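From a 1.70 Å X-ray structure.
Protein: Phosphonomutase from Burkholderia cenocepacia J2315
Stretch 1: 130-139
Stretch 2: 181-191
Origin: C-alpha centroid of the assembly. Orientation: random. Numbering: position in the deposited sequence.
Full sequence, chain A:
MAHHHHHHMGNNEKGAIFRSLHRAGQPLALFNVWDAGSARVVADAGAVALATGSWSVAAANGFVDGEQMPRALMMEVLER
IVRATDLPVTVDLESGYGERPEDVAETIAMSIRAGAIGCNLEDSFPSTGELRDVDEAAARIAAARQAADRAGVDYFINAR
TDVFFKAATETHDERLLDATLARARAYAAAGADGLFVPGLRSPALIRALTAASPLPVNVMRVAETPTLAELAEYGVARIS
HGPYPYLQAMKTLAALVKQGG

Stretch 1, residues 130-139: ELRDVDEAAA
Stretch 2 181-191: LARARAYAAAG

The first stretch opens as an extended segment, Glu130 to Asp133 (phi -47 to -81°, psi 138 to 161°), and turns helical at Val134, with the helix running on past Ala139. The second lies in a helix already under way at Leu181, phi near -63° and psi near -42° through Ala188, psi easing to -34° at Ala189 and Ala190 at -77/-11°; Gly191 leaves helical angles at 114/12°. The two helices run in broadly the same direction: their axes cross at -32° and approach to 8.9 Å. Register is fixed by two CA-CA pairs, Val134 with Arg183 at 6.0 Å and, one turn later, Ala138 with Tyr187 at 5.2 Å. Together the stretches bury 397 Å².

Both helix boundaries carry recognisable signatures. Asp133 (chi1 174°, t) caps the first helix, its OD2 accepting from Asp135 N at 2.8 Å and from Glu136 N at 3.3 Å, which satisfies amides that have no preceding helical carbonyl. Gly191 closes a Schellman motif, including Gly191 N to Ala188 O at 3.0 Å; at its positive phi a CB would be jammed against the carbonyl O of Ala190.

Polar bonding across the interface is concentrated in Arg183. With chi1 to chi4 at -76, 177, -176 and -88° (m, t, t), its extended chain brings the guanidinium to the loop before the first helix, where Arg132 O accepts from NH1 at 2.8 Å (150° at hydrogen) and from NH2 at 3.0 Å (138°). This carbonyl lies near the guanidinium plane, as a bifurcated acceptor should. Val134 CB covers one face and Leu131 CB the opposite one; Leu131 CB, whose bond from CA points toward the second stretch, lies 3.7 Å from Arg183 NH2; the side chain is m, t. Within its own helix, Arg183 NH1 also donates to Tyr187 OH at 2.9 Å and 161°, tying the two long side chains together. Arg132 (m, t, t) directs its own end away from the second helix, and its NH1 forms a salt bridge with Glu136 OE2 at 2.9 Å.

Apolar packing fills the space between the helices. Val134 (chi1 57°, p) sets CG2 3.5 Å from Ala186 CB. Tyr187 leaves its helix sideways, but with chi1 -59° (m) and chi2 -9° its ring comes nearer the first helix, so that CE1 lies 3.7 Å from Ala137 CB and CD1 lies 4.2 Å from Ala138 CB; Val134 O meets the ring edge, 3.8 Å from CE1. The later turn is close and lined by small side chains: Ala138 CB is 4.0 Å from Ala190 CB, and Ala138 O is 3.3 Å from that same methyl.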

# COMPACT_ATOMS: atom_id res chain seq x y z
N GLU A 130 12.66 -21.83 -14.53
CA GLU A 130 13.16 -23.15 -14.37
C GLU A 130 14.05 -23.18 -13.13
O GLU A 130 14.47 -22.12 -12.67
CB GLU A 130 13.97 -23.58 -15.61
CG GLU A 130 13.12 -23.66 -16.89
CD GLU A 130 12.04 -24.70 -16.76
OE1 GLU A 130 10.85 -24.34 -16.72
OE2 GLU A 130 12.39 -25.88 -16.65
N LEU A 131 14.27 -24.37 -12.60
CA LEU A 131 15.19 -24.53 -11.48
C LEU A 131 16.63 -24.36 -11.87
O LEU A 131 17.08 -24.91 -12.89
CB LEU A 131 15.05 -25.91 -10.86
CG LEU A 131 13.71 -26.26 -10.29
CD1 LEU A 131 13.69 -27.70 -9.86
CD2 LEU A 131 13.47 -25.33 -9.12
N ARG A 132 17.38 -23.67 -11.04
CA ARG A 132 18.85 -23.73 -11.11
C ARG A 132 19.39 -25.13 -10.72
O ARG A 132 18.77 -25.85 -9.87
CB ARG A 132 19.48 -22.69 -10.18
CG ARG A 132 19.11 -21.27 -10.44
CD ARG A 132 19.74 -20.30 -9.47
NE ARG A 132 19.12 -19.03 -9.65
CZ ARG A 132 19.60 -18.03 -10.39
NH1 ARG A 132 20.77 -18.12 -10.97
NH2 ARG A 132 18.90 -16.96 -10.53
N ASP A 133 20.50 -25.55 -11.34
CA ASP A 133 21.25 -26.71 -10.88
C ASP A 133 21.45 -26.59 -9.35
O ASP A 133 21.69 -25.49 -8.84
CB ASP A 133 22.63 -26.72 -11.51
CG ASP A 133 23.51 -27.81 -10.96
OD1 ASP A 133 23.45 -28.93 -11.49
OD2 ASP A 133 24.29 -27.54 -10.01
N VAL A 134 21.32 -27.73 -8.68
CA VAL A 134 21.43 -27.82 -7.21
C VAL A 134 22.67 -27.09 -6.69
O VAL A 134 22.60 -26.31 -5.72
CB VAL A 134 21.38 -29.27 -6.69
CG1 VAL A 134 22.45 -30.14 -7.29
CG2 VAL A 134 21.47 -29.30 -5.18
N ASP A 135 23.82 -27.31 -7.31
CA ASP A 135 25.03 -26.68 -6.79
C ASP A 135 25.18 -25.21 -7.16
O ASP A 135 25.80 -24.44 -6.41
CB ASP A 135 26.26 -27.53 -7.12
CG ASP A 135 26.19 -28.90 -6.42
OD1 ASP A 135 25.99 -28.86 -5.18
OD2 ASP A 135 26.24 -29.98 -7.09
N GLU A 136 24.57 -24.79 -8.27
CA GLU A 136 24.51 -23.35 -8.60
C GLU A 136 23.65 -22.63 -7.57
O GLU A 136 24.01 -21.59 -7.05
CB GLU A 136 23.95 -23.14 -10.00
CG GLU A 136 24.30 -21.77 -10.56
CD GLU A 136 23.40 -21.28 -11.66
OE1 GLU A 136 23.44 -21.93 -12.74
OE2 GLU A 136 22.66 -20.26 -11.42
N ALA A 137 22.52 -23.23 -7.24
CA ALA A 137 21.61 -22.69 -6.22
C ALA A 137 22.29 -22.65 -4.85
O ALA A 137 22.20 -21.70 -4.13
CB ALA A 137 20.32 -23.50 -6.14
N ALA A 138 23.00 -23.71 -4.51
CA ALA A 138 23.73 -23.78 -3.24
C ALA A 138 24.83 -22.77 -3.15
O ALA A 138 25.05 -22.21 -2.11
CB ALA A 138 24.26 -25.19 -3.00
N ALA A 139 25.50 -22.47 -4.28
CA ALA A 139 26.54 -21.49 -4.27
C ALA A 139 26.03 -20.07 -3.94
O ALA A 139 26.75 -19.28 -3.30
CB ALA A 139 27.28 -21.49 -5.62
N LEU A 181 14.33 -33.10 -1.05
CA LEU A 181 15.26 -33.44 0.04
C LEU A 181 16.75 -33.37 -0.40
O LEU A 181 17.57 -32.91 0.38
CB LEU A 181 14.92 -34.82 0.64
CG LEU A 181 13.67 -34.81 1.53
CD1 LEU A 181 13.22 -36.24 1.71
CD2 LEU A 181 13.87 -34.12 2.87
N ALA A 182 17.07 -33.77 -1.61
CA ALA A 182 18.46 -33.64 -2.10
C ALA A 182 18.86 -32.16 -2.16
O ALA A 182 19.96 -31.79 -1.79
CB ALA A 182 18.64 -34.29 -3.45
N ARG A 183 17.93 -31.31 -2.63
CA ARG A 183 18.19 -29.86 -2.60
C ARG A 183 18.33 -29.35 -1.19
O ARG A 183 19.26 -28.58 -0.89
CB ARG A 183 17.13 -29.10 -3.39
CG ARG A 183 17.35 -29.22 -4.86
CD ARG A 183 16.26 -28.52 -5.67
NE ARG A 183 16.48 -28.75 -7.11
CZ ARG A 183 17.24 -28.01 -7.91
NH1 ARG A 183 17.86 -26.94 -7.51
NH2 ARG A 183 17.34 -28.35 -9.21
N ALA A 184 17.45 -29.80 -0.29
CA ALA A 184 17.50 -29.37 1.10
C ALA A 184 18.83 -29.71 1.76
O ALA A 184 19.42 -28.87 2.47
CB ALA A 184 16.36 -30.00 1.87
N ARG A 185 19.34 -30.90 1.49
CA ARG A 185 20.65 -31.26 2.04
C ARG A 185 21.79 -30.38 1.50
O ARG A 185 22.68 -29.97 2.26
CB ARG A 185 20.94 -32.75 1.82
CG ARG A 185 20.06 -33.70 2.62
CD ARG A 185 20.51 -35.15 2.53
NE ARG A 185 20.40 -35.69 1.20
CZ ARG A 185 19.31 -36.25 0.66
NH1 ARG A 185 18.21 -36.41 1.37
NH2 ARG A 185 19.36 -36.70 -0.58
N ALA A 186 21.77 -30.11 0.22
CA ALA A 186 22.79 -29.24 -0.38
C ALA A 186 22.67 -27.82 0.18
O ALA A 186 23.67 -27.18 0.47
CB ALA A 186 22.66 -29.22 -1.90
N TYR A 187 21.44 -27.33 0.28
CA TYR A 187 21.23 -25.98 0.78
C TYR A 187 21.59 -25.83 2.26
O TYR A 187 22.21 -24.83 2.63
CB TYR A 187 19.76 -25.53 0.53
CG TYR A 187 19.34 -25.53 -0.91
CD1 TYR A 187 20.22 -25.72 -1.95
CD2 TYR A 187 18.01 -25.30 -1.25
CE1 TYR A 187 19.78 -25.76 -3.28
CE2 TYR A 187 17.58 -25.32 -2.54
CZ TYR A 187 18.46 -25.54 -3.59
OH TYR A 187 18.00 -25.58 -4.91
N ALA A 188 21.27 -26.82 3.08
CA ALA A 188 21.73 -26.83 4.45
C ALA A 188 23.26 -26.82 4.57
O ALA A 188 23.82 -26.07 5.33
CB ALA A 188 21.19 -28.04 5.15
N ALA A 189 23.91 -27.64 3.76
CA ALA A 189 25.36 -27.70 3.81
C ALA A 189 25.98 -26.37 3.42
O ALA A 189 27.02 -26.00 3.95
CB ALA A 189 25.88 -28.83 2.96
N ALA A 190 25.36 -25.64 2.51
CA ALA A 190 25.81 -24.32 2.05
C ALA A 190 25.51 -23.19 3.04
O ALA A 190 26.03 -22.08 2.86
CB ALA A 190 25.14 -23.99 0.71
N GLY A 191 24.71 -23.48 4.06
CA GLY A 191 24.43 -22.54 5.13
C GLY A 191 23.01 -22.03 5.26
O GLY A 191 22.78 -21.13 6.07